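Local atomic coordinates of endo alpha-1,4 polygalactosaminidase (Neosartorya fumigata, PDB entry 6OJ1), a protein that hydrolyses alpha-1,4-linked galactosamine polymers at internal bonds, acting as an endo-alpha-1,4-galactosaminidase that disrupts microbial biofilms. Residues E58-D63 with A78-I83; C84-G89 with V145-V150; V227-Y232 with F261-K266. All coordinates share one frame; numbering follows the deposited sequence.

Contact 1 (E58-D63 with A78-I83); sequences EIYDID and AGRKVI
In both I59 and I83, CG1 sits anti to the carbonyl carbon (chi1 -66° and -64°); this leaves I59 CG2 facing the extended ethyl arm of I83, whose CD1 it meets at 3.7 Å. The two strands, 59-63 and 81-83, are the parallel neighbours of a beta-alpha-beta crossover in the (beta/alpha)-barrel, joined through helix 69-77. Four backbone bonds lace them in the stepping pattern of a parallel pair: K81 N to E58 O, Y60 N to K81 O, I83 N to Y60 O and I62 N to I83 O. One face carries I59, D61, K81 and I83. On the other, where V82 packs against I72 and L75 of the helix, V82 CG1 also touches I62 CD1 at 3.8 Å. The approach of Y60 and R80 shows why proximity alone is not bonding. The R80 chain extends from CG to NE and brings its guanidinium nearly parallel to the tyrosine ring, 4° between planes, but displaced from it. Y60 OH and R80 NH1 come within 3.3 Å, but the angle is too poor for a hydrogen bond; Y60 OH bonds to V55 O and R80 NH1 to T53 O. R80 NH1 also lies 3.6 Å from Y60 CE1.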
loop_
_atom_site.group_PDB
_atom_site.type_symbol
_atom_site.label_atom_id
_atom_site.label_comp_id
_atom_site.label_asym_id
_atom_site.label_seq_id
_atom_site.Cartn_x
_atom_site.Cartn_y
_atom_site.Cartn_z
ATOM N N GLU A 58 2.103 -15.969 2.681
ATOM C CA GLU A 58 1.697 -15.783 4.074
ATOM C C GLU A 58 0.836 -14.546 4.256
ATOM O O GLU A 58 0.055 -14.479 5.208
ATOM C CB GLU A 58 2.910 -15.647 4.996
ATOM C CG GLU A 58 3.701 -16.900 5.259
ATOM C CD GLU A 58 4.792 -16.658 6.288
ATOM O OE1 GLU A 58 4.475 -16.146 7.389
ATOM O OE2 GLU A 58 5.968 -16.952 5.988
ATOM N N ILE A 59 1.001 -13.538 3.397
ATOM C CA ILE A 59 0.320 -12.260 3.547
ATOM C C ILE A 59 -0.412 -11.953 2.251
ATOM O O ILE A 59 0.173 -12.063 1.169
ATOM C CB ILE A 59 1.302 -11.116 3.880
ATOM C CG1 ILE A 59 1.926 -11.316 5.266
ATOM C CG2 ILE A 59 0.596 -9.781 3.781
ATOM C CD1 ILE A 59 3.105 -10.367 5.543
ATOM N N TYR A 60 -1.682 -11.567 2.359
ATOM C CA TYR A 60 -2.469 -11.103 1.221
ATOM C C TYR A 60 -2.845 -9.648 1.441
ATOM O O TYR A 60 -3.391 -9.314 2.491
ATOM C CB TYR A 60 -3.751 -11.929 1.045
ATOM C CG TYR A 60 -3.605 -13.222 0.251
ATOM C CD1 TYR A 60 -2.735 -14.220 0.656
ATOM C CD2 TYR A 60 -4.369 -13.441 -0.891
ATOM C CE1 TYR A 60 -2.613 -15.403 -0.065
ATOM C CE2 TYR A 60 -4.253 -14.607 -1.616
ATOM C CZ TYR A 60 -3.375 -15.586 -1.194
ATOM O OH TYR A 60 -3.257 -16.765 -1.899
ATOM N N ASP A 61 -2.555 -8.796 0.454
ATOM C CA ASP A 61 -2.923 -7.379 0.462
ATOM C C ASP A 61 -4.095 -7.242 -0.513
ATOM O O ASP A 61 -3.944 -7.497 -1.715
ATOM C CB ASP A 61 -1.719 -6.523 0.057
ATOM C CG ASP A 61 -1.980 -5.027 0.126
ATOM O OD1 ASP A 61 -3.122 -4.593 0.377
ATOM O OD2 ASP A 61 -0.999 -4.274 -0.072
ATOM N N ILE A 62 -5.275 -6.888 0.007
ATOM C CA ILE A 62 -6.496 -6.855 -0.794
ATOM C C ILE A 62 -7.275 -5.581 -0.481
ATOM O O ILE A 62 -7.067 -4.925 0.546
ATOM C CB ILE A 62 -7.384 -8.090 -0.549
ATOM C CG1 ILE A 62 -7.819 -8.141 0.922
ATOM C CG2 ILE A 62 -6.632 -9.391 -0.926
ATOM C CD1 ILE A 62 -8.710 -9.351 1.274
ATOM N N ASP A 63 -8.198 -5.243 -1.379
ATOM C CA ASP A 63 -8.942 -3.991 -1.251
ATOM C C ASP A 63 -9.867 -3.990 -0.035
ATOM O O ASP A 63 -10.616 -4.943 0.203
ATOM C CB ASP A 63 -9.740 -3.731 -2.528
ATOM C CG ASP A 63 -10.413 -2.373 -2.510
ATOM O OD1 ASP A 63 -9.753 -1.374 -2.893
ATOM O OD2 ASP A 63 -11.582 -2.304 -2.068
ATOM N N ALA A 78 -6.848 -19.923 7.404
ATOM C CA ALA A 78 -5.798 -20.665 6.713
ATOM C C ALA A 78 -4.397 -20.280 7.173
ATOM O O ALA A 78 -3.426 -20.725 6.554
ATOM C CB ALA A 78 -5.909 -20.466 5.199
ATOM N N GLY A 79 -4.269 -19.457 8.217
ATOM C CA GLY A 79 -2.974 -19.080 8.745
ATOM C C GLY A 79 -2.339 -17.864 8.106
ATOM O O GLY A 79 -1.163 -17.588 8.371
ATOM N N ARG A 80 -3.066 -17.128 7.281
ATOM C CA ARG A 80 -2.494 -15.998 6.574
ATOM C C ARG A 80 -2.851 -14.690 7.270
ATOM O O ARG A 80 -3.802 -14.611 8.049
ATOM C CB ARG A 80 -2.969 -15.999 5.125
ATOM C CG ARG A 80 -2.364 -17.179 4.396
ATOM C CD ARG A 80 -3.035 -17.459 3.098
ATOM N NE ARG A 80 -2.581 -18.742 2.565
ATOM C CZ ARG A 80 -3.050 -19.279 1.445
ATOM N NH1 ARG A 80 -3.987 -18.640 0.756
ATOM N NH2 ARG A 80 -2.592 -20.452 1.020
ATOM N N LYS A 81 -2.049 -13.669 7.000
ATOM C CA LYS A 81 -2.329 -12.319 7.462
ATOM C C LYS A 81 -2.912 -11.500 6.318
ATOM O O LYS A 81 -2.553 -11.686 5.152
ATOM C CB LYS A 81 -1.056 -11.658 7.992
ATOM C CG LYS A 81 -0.487 -12.289 9.284
ATOM C CD LYS A 81 -1.319 -11.926 10.515
ATOM C CE LYS A 81 -0.703 -12.467 11.811
ATOM N NZ LYS A 81 -0.795 -13.954 11.863
ATOM N N VAL A 82 -3.814 -10.574 6.654
ATOM C CA VAL A 82 -4.518 -9.783 5.650
ATOM C C VAL A 82 -4.209 -8.306 5.871
ATOM O O VAL A 82 -4.504 -7.749 6.940
ATOM C CB VAL A 82 -6.033 -10.033 5.675
ATOM C CG1 VAL A 82 -6.708 -9.238 4.553
ATOM C CG2 VAL A 82 -6.336 -11.524 5.548
ATOM N N ILE A 83 -3.623 -7.679 4.857
ATOM C CA ILE A 83 -3.418 -6.236 4.804
ATOM C C ILE A 83 -4.523 -5.676 3.929
ATOM O O ILE A 83 -4.791 -6.209 2.848
ATOM C CB ILE A 83 -2.035 -5.885 4.226
ATOM C CG1 ILE A 83 -0.916 -6.392 5.137
ATOM C CG2 ILE A 83 -1.882 -4.369 4.027
ATOM C CD1 ILE A 83 0.496 -6.193 4.546
#

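Contact 2 (C84-G89 with V145-V150); sequences CYFSAG and VDPDNV
Y85 and D148 join the parallel strands 84-87 and 145-148 of the barrel through a side-chain hydrogen bond. Y85 CG is anti to the backbone N (chi1 165°), which carries the ring along the sheet until its hydroxyl donates to D148 OD2 at 2.6 Å. The carboxylate oxygen lies at the ring edge and receives the bond on its anti lone pair, with ring and carboxylate planes 66° apart. A second polar link joins N149 ND2 to S87 OG at 2.9 Å, in the plane of the amide; S87 OG is also bonded to S90 OG.

Among backbone bonds, D146 N to C84 O, F86 N to D146 O and D148 N to F86 O form the ladder. Beyond it the pattern changes: D148 O accepts from both A88 N and G89 N, a two-donor grip where the first strand ends.

Apolar contacts lie on the opposite face. F86 CG stands between the backbone N and carbonyl carbon (chi1 70°), which swings the ring across to the partner strand; V145 CB meets the ring edge, 3.9 Å from F86 CE1, and P147 CA lies over one face. A88 CB touches P147 CB at 3.8 Å. Helices 124-140 and 163-179 cover this side, and C84 is disulfide-bonded to C142.

D148 OD1 forms a salt bridge with K187, so hydroxyl and ammonium hold different oxygens of one carboxylate. That fixes its rotation at the C-terminal ends of the strands, where active sites of such barrels lie.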
loop_
_atom_site.group_PDB
_atom_site.type_symbol
_atom_site.label_atom_id
_atom_site.label_comp_id
_atom_site.label_asym_id
_atom_site.label_seq_id
_atom_site.Cartn_x
_atom_site.Cartn_y
_atom_site.Cartn_z
ATOM N N CYS A 84 -5.171 -4.611 4.390
ATOM C CA CYS A 84 -6.299 -4.027 3.684
ATOM C C CYS A 84 -5.851 -2.721 3.047
ATOM O O CYS A 84 -5.482 -1.764 3.751
ATOM C CB CYS A 84 -7.473 -3.816 4.634
ATOM S SG CYS A 84 -8.151 -5.434 5.124
ATOM N N TYR A 85 -5.867 -2.706 1.722
ATOM C CA TYR A 85 -5.490 -1.549 0.919
ATOM C C TYR A 85 -6.616 -0.517 0.901
ATOM O O TYR A 85 -7.786 -0.861 0.727
ATOM C CB TYR A 85 -5.176 -2.012 -0.515
ATOM C CG TYR A 85 -5.120 -0.872 -1.513
ATOM C CD1 TYR A 85 -6.274 -0.414 -2.151
ATOM C CD2 TYR A 85 -3.920 -0.229 -1.784
ATOM C CE1 TYR A 85 -6.233 0.670 -3.040
ATOM C CE2 TYR A 85 -3.866 0.834 -2.670
ATOM C CZ TYR A 85 -5.026 1.284 -3.295
ATOM O OH TYR A 85 -4.985 2.360 -4.162
ATOM N N PHE A 86 -6.259 0.762 1.009
ATOM C CA PHE A 86 -7.195 1.820 0.662
ATOM C C PHE A 86 -6.377 3.046 0.287
ATOM O O PHE A 86 -5.183 3.124 0.582
ATOM C CB PHE A 86 -8.166 2.131 1.805
ATOM C CG PHE A 86 -7.512 2.824 3.004
ATOM C CD1 PHE A 86 -6.917 2.075 4.016
ATOM C CD2 PHE A 86 -7.548 4.216 3.131
ATOM C CE1 PHE A 86 -6.330 2.709 5.117
ATOM C CE2 PHE A 86 -6.970 4.847 4.220
ATOM C CZ PHE A 86 -6.369 4.094 5.226
ATOM N N SER A 87 -7.006 3.973 -0.415
ATOM C CA SER A 87 -6.316 5.200 -0.801
ATOM C C SER A 87 -6.526 6.239 0.279
ATOM O O SER A 87 -7.661 6.655 0.531
ATOM C CB SER A 87 -6.809 5.737 -2.143
ATOM O OG SER A 87 -6.047 6.893 -2.480
ATOM N N ALA A 88 -5.430 6.675 0.909
ATOM C CA ALA A 88 -5.531 7.716 1.914
ATOM C C ALA A 88 -5.303 9.109 1.330
ATOM O O ALA A 88 -5.770 10.089 1.907
ATOM C CB ALA A 88 -4.525 7.443 3.036
ATOM N N GLY A 89 -4.653 9.211 0.175
ATOM C CA GLY A 89 -4.330 10.512 -0.372
ATOM C C GLY A 89 -5.036 10.871 -1.658
ATOM O O GLY A 89 -4.785 11.950 -2.203
ATOM N N VAL A 145 -3.077 -2.282 7.393
ATOM C CA VAL A 145 -3.621 -1.464 6.314
ATOM C C VAL A 145 -2.476 -0.941 5.457
ATOM O O VAL A 145 -1.350 -0.744 5.933
ATOM C CB VAL A 145 -4.488 -0.296 6.843
ATOM C CG1 VAL A 145 -5.775 -0.816 7.527
ATOM C CG2 VAL A 145 -3.695 0.590 7.812
ATOM N N ASP A 146 -2.790 -0.691 4.180
ATOM C CA ASP A 146 -1.826 -0.269 3.160
ATOM C C ASP A 146 -2.367 1.014 2.538
ATOM O O ASP A 146 -3.086 0.968 1.527
ATOM C CB ASP A 146 -1.638 -1.390 2.125
ATOM C CG ASP A 146 -0.785 -0.982 0.931
ATOM O OD1 ASP A 146 -0.046 0.023 1.002
ATOM O OD2 ASP A 146 -0.863 -1.676 -0.102
ATOM N N PRO A 147 -2.058 2.179 3.124
ATOM C CA PRO A 147 -2.673 3.446 2.683
ATOM C C PRO A 147 -1.922 4.059 1.508
ATOM O O PRO A 147 -0.726 4.356 1.600
ATOM C CB PRO A 147 -2.584 4.340 3.935
ATOM C CG PRO A 147 -2.167 3.402 5.067
ATOM C CD PRO A 147 -1.342 2.350 4.398
ATOM N N ASP A 148 -2.642 4.266 0.399
ATOM C CA ASP A 148 -2.044 4.665 -0.867
ATOM C C ASP A 148 -1.994 6.178 -0.998
ATOM O O ASP A 148 -2.700 6.922 -0.301
ATOM C CB ASP A 148 -2.845 4.063 -2.039
ATOM C CG ASP A 148 -2.038 3.926 -3.318
ATOM O OD1 ASP A 148 -0.828 4.284 -3.361
ATOM O OD2 ASP A 148 -2.622 3.419 -4.307
ATOM N N ASN A 149 -1.118 6.617 -1.895
ATOM C CA ASN A 149 -1.075 7.998 -2.388
ATOM C C ASN A 149 -0.749 8.991 -1.286
ATOM O O ASN A 149 -1.359 10.058 -1.179
ATOM C CB ASN A 149 -2.384 8.335 -3.092
ATOM C CG ASN A 149 -2.615 7.456 -4.289
ATOM O OD1 ASN A 149 -1.760 7.380 -5.186
ATOM N ND2 ASN A 149 -3.731 6.731 -4.294
ATOM N N VAL A 150 0.226 8.638 -0.453
ATOM C CA VAL A 150 0.714 9.556 0.571
ATOM C C VAL A 150 1.883 10.387 0.046
ATOM O O VAL A 150 2.622 10.989 0.833
ATOM C CB VAL A 150 1.074 8.811 1.880
ATOM C CG1 VAL A 150 -0.197 8.178 2.499
ATOM C CG2 VAL A 150 2.146 7.759 1.646
#

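Contact 3 (V227-Y232 with F261-K266); sequences VFHIEY and FSTVIK
H229 and T263 run alongside each other from neighbouring strands, and their torsions set up a hydrogen bond between H229 ND1 and T263 OG1 in which either could be the donor. H229 CG is anti to the backbone N (chi1 168°), while T263 OG1 is anti to its own carbonyl carbon, which places the hydroxyl 2.8 Å from H229 ND1, at the edge and in the plane of the imidazole. The other ring nitrogen, H229 NE2, donates to E231 OE2 at 2.6 Å, meeting the anti lone pair. Held at both nitrogens, the ring has little liberty to turn; E231 OE2 in turn accepts from A209 N.

F261 adds a T-shaped stack, its edge toward the imidazole face with planes at 89° and centroids 5.8 Å apart. Over one face of F261 lies V227, whose CB is 4.1 Å from the ring centroid in a CH-pi contact.

On the reverse side of the sheet, I230 CG1 packs beside V264 CG2 at 3.9 Å, and I230 CG2 meets K266 CG. The K266 chain then bends at two successive torsions, carrying NZ to carbonyls including I44 O. A water bridges V227 N and S262 OG, which is also hydrogen-bonded to T40 O.

Backbone bonds from S262 N to V227 O through K266 N to E231 O complete the parallel ladder. With helix 246-253 packed against E231 and I265, and W42 against I230 and V264, this is a beta-alpha-beta unit of the (beta/alpha)-barrel, with one face toward the helices and the other toward the barrel interior.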
loop_
_atom_site.group_PDB
_atom_site.type_symbol
_atom_site.label_atom_id
_atom_site.label_comp_id
_atom_site.label_asym_id
_atom_site.label_seq_id
_atom_site.Cartn_x
_atom_site.Cartn_y
_atom_site.Cartn_z
ATOM N N VAL A 227 10.115 -5.188 2.846
ATOM C CA VAL A 227 9.665 -4.372 1.724
ATOM C C VAL A 227 8.799 -5.275 0.862
ATOM O O VAL A 227 9.290 -6.255 0.283
ATOM C CB VAL A 227 10.815 -3.794 0.891
ATOM C CG1 VAL A 227 10.221 -3.026 -0.300
ATOM C CG2 VAL A 227 11.712 -2.906 1.741
ATOM N N PHE A 228 7.523 -4.946 0.780
ATOM C CA PHE A 228 6.599 -5.646 -0.105
ATOM C C PHE A 228 6.718 -4.978 -1.468
ATOM O O PHE A 228 6.225 -3.867 -1.682
ATOM C CB PHE A 228 5.200 -5.624 0.496
ATOM C CG PHE A 228 5.135 -6.360 1.801
ATOM C CD1 PHE A 228 5.501 -7.703 1.858
ATOM C CD2 PHE A 228 4.747 -5.722 2.974
ATOM C CE1 PHE A 228 5.475 -8.411 3.063
ATOM C CE2 PHE A 228 4.709 -6.419 4.182
ATOM C CZ PHE A 228 5.078 -7.763 4.228
ATOM N N HIS A 229 7.415 -5.654 -2.381
ATOM C CA HIS A 229 8.006 -5.030 -3.556
ATOM C C HIS A 229 7.302 -5.515 -4.815
ATOM O O HIS A 229 7.228 -6.723 -5.060
ATOM C CB HIS A 229 9.506 -5.342 -3.597
ATOM C CG HIS A 229 10.170 -4.995 -4.890
ATOM N ND1 HIS A 229 10.955 -5.896 -5.578
ATOM C CD2 HIS A 229 10.175 -3.852 -5.619
ATOM C CE1 HIS A 229 11.412 -5.325 -6.680
ATOM N NE2 HIS A 229 10.949 -4.088 -6.731
ATOM N N ILE A 230 6.805 -4.574 -5.623
ATOM C CA ILE A 230 6.090 -4.881 -6.864
ATOM C C ILE A 230 6.899 -4.381 -8.050
ATOM O O ILE A 230 7.399 -3.252 -8.033
ATOM C CB ILE A 230 4.692 -4.227 -6.892
ATOM C CG1 ILE A 230 3.918 -4.471 -5.605
ATOM C CG2 ILE A 230 3.893 -4.725 -8.094
ATOM C CD1 ILE A 230 2.638 -3.626 -5.530
ATOM N N GLU A 231 7.013 -5.210 -9.095
ATOM C CA GLU A 231 7.492 -4.748 -10.391
ATOM C C GLU A 231 6.463 -5.110 -11.451
ATOM O O GLU A 231 5.729 -6.095 -11.313
ATOM C CB GLU A 231 8.861 -5.339 -10.764
ATOM C CG GLU A 231 10.014 -4.919 -9.816
ATOM C CD GLU A 231 10.490 -3.485 -10.028
ATOM O OE1 GLU A 231 10.383 -2.972 -11.162
ATOM O OE2 GLU A 231 10.991 -2.873 -9.054
ATOM N N TYR A 232 6.415 -4.299 -12.509
ATOM C CA TYR A 232 5.404 -4.406 -13.561
ATOM C C TYR A 232 6.106 -4.564 -14.905
ATOM O O TYR A 232 6.105 -3.643 -15.731
ATOM C CB TYR A 232 4.501 -3.175 -13.594
ATOM C CG TYR A 232 3.735 -2.862 -12.323
ATOM C CD1 TYR A 232 2.704 -3.680 -11.883
ATOM C CD2 TYR A 232 4.027 -1.719 -11.588
ATOM C CE1 TYR A 232 1.988 -3.375 -10.723
ATOM C CE2 TYR A 232 3.324 -1.398 -10.440
ATOM C CZ TYR A 232 2.306 -2.229 -10.007
ATOM O OH TYR A 232 1.590 -1.926 -8.865
ATOM N N PHE A 261 14.080 -8.298 -0.018
ATOM C CA PHE A 261 12.813 -7.747 -0.502
ATOM C C PHE A 261 11.835 -8.877 -0.798
ATOM O O PHE A 261 12.225 -9.939 -1.294
ATOM C CB PHE A 261 13.018 -6.911 -1.771
ATOM C CG PHE A 261 13.651 -5.550 -1.540
ATOM C CD1 PHE A 261 14.792 -5.408 -0.763
ATOM C CD2 PHE A 261 13.113 -4.417 -2.127
ATOM C CE1 PHE A 261 15.370 -4.155 -0.568
ATOM C CE2 PHE A 261 13.690 -3.162 -1.934
ATOM C CZ PHE A 261 14.810 -3.035 -1.156
ATOM N N SER A 262 10.561 -8.642 -0.493
ATOM C CA SER A 262 9.502 -9.603 -0.797
ATOM C C SER A 262 8.903 -9.209 -2.138
ATOM O O SER A 262 7.959 -8.427 -2.211
ATOM C CB SER A 262 8.451 -9.618 0.304
ATOM O OG SER A 262 9.039 -10.027 1.526
ATOM N N THR A 263 9.463 -9.753 -3.216
ATOM C CA THR A 263 9.113 -9.293 -4.549
ATOM C C THR A 263 7.936 -10.086 -5.099
ATOM O O THR A 263 7.873 -11.311 -4.953
ATOM C CB THR A 263 10.314 -9.405 -5.489
ATOM O OG1 THR A 263 11.380 -8.574 -4.996
ATOM C CG2 THR A 263 9.932 -8.959 -6.898
ATOM N N VAL A 264 6.992 -9.370 -5.717
ATOM C CA VAL A 264 6.003 -9.970 -6.607
ATOM C C VAL A 264 6.123 -9.321 -7.979
ATOM O O VAL A 264 6.343 -8.109 -8.093
ATOM C CB VAL A 264 4.556 -9.834 -6.083
ATOM C CG1 VAL A 264 4.319 -10.794 -4.935
ATOM C CG2 VAL A 264 4.248 -8.380 -5.678
ATOM N N ILE A 265 5.967 -10.131 -9.019
ATOM C CA ILE A 265 5.824 -9.645 -10.383
ATOM C C ILE A 265 4.340 -9.660 -10.708
ATOM O O ILE A 265 3.681 -10.697 -10.555
ATOM C CB ILE A 265 6.636 -10.517 -11.355
ATOM C CG1 ILE A 265 8.129 -10.364 -11.044
ATOM C CG2 ILE A 265 6.336 -10.160 -12.786
ATOM C CD1 ILE A 265 8.962 -11.520 -11.516
ATOM N N LYS A 266 3.795 -8.507 -11.114
ATOM C CA LYS A 266 2.350 -8.349 -11.243
ATOM C C LYS A 266 2.007 -7.666 -12.562
ATOM O O LYS A 266 2.838 -6.989 -13.174
ATOM C CB LYS A 266 1.754 -7.507 -10.074
ATOM C CG LYS A 266 1.999 -8.071 -8.686
ATOM C CD LYS A 266 1.149 -9.327 -8.471
ATOM C CE LYS A 266 -0.349 -9.006 -8.474
ATOM N NZ LYS A 266 -1.116 -10.250 -8.120
HETATM O O HOH W 1 10.984 -8.238 2.800
#

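The three contacts come one after another along the chain, without interleaving, and all belong to the same barrel sheet. Contacts 1 and 2, with centres about 16 Å apart, share strand 81-87, which has strand 59-63 as one neighbour and strand 144-148 as the other; at their junction two carboxylate oxygens, D61 OD2 and D146 OD2, come within 2.6 Å of each other. Contact 3 lies further round the sheet, its centre about 15 Å from that of contact 1 and 17 Å from that of contact 2. Yet I59 CD1 packs on F228 CZ at 3.5 Å, so contacts 1 and 3 meet within the barrel. Repeated parallel pairing thus builds the barrel sheet from segments distant in sequence.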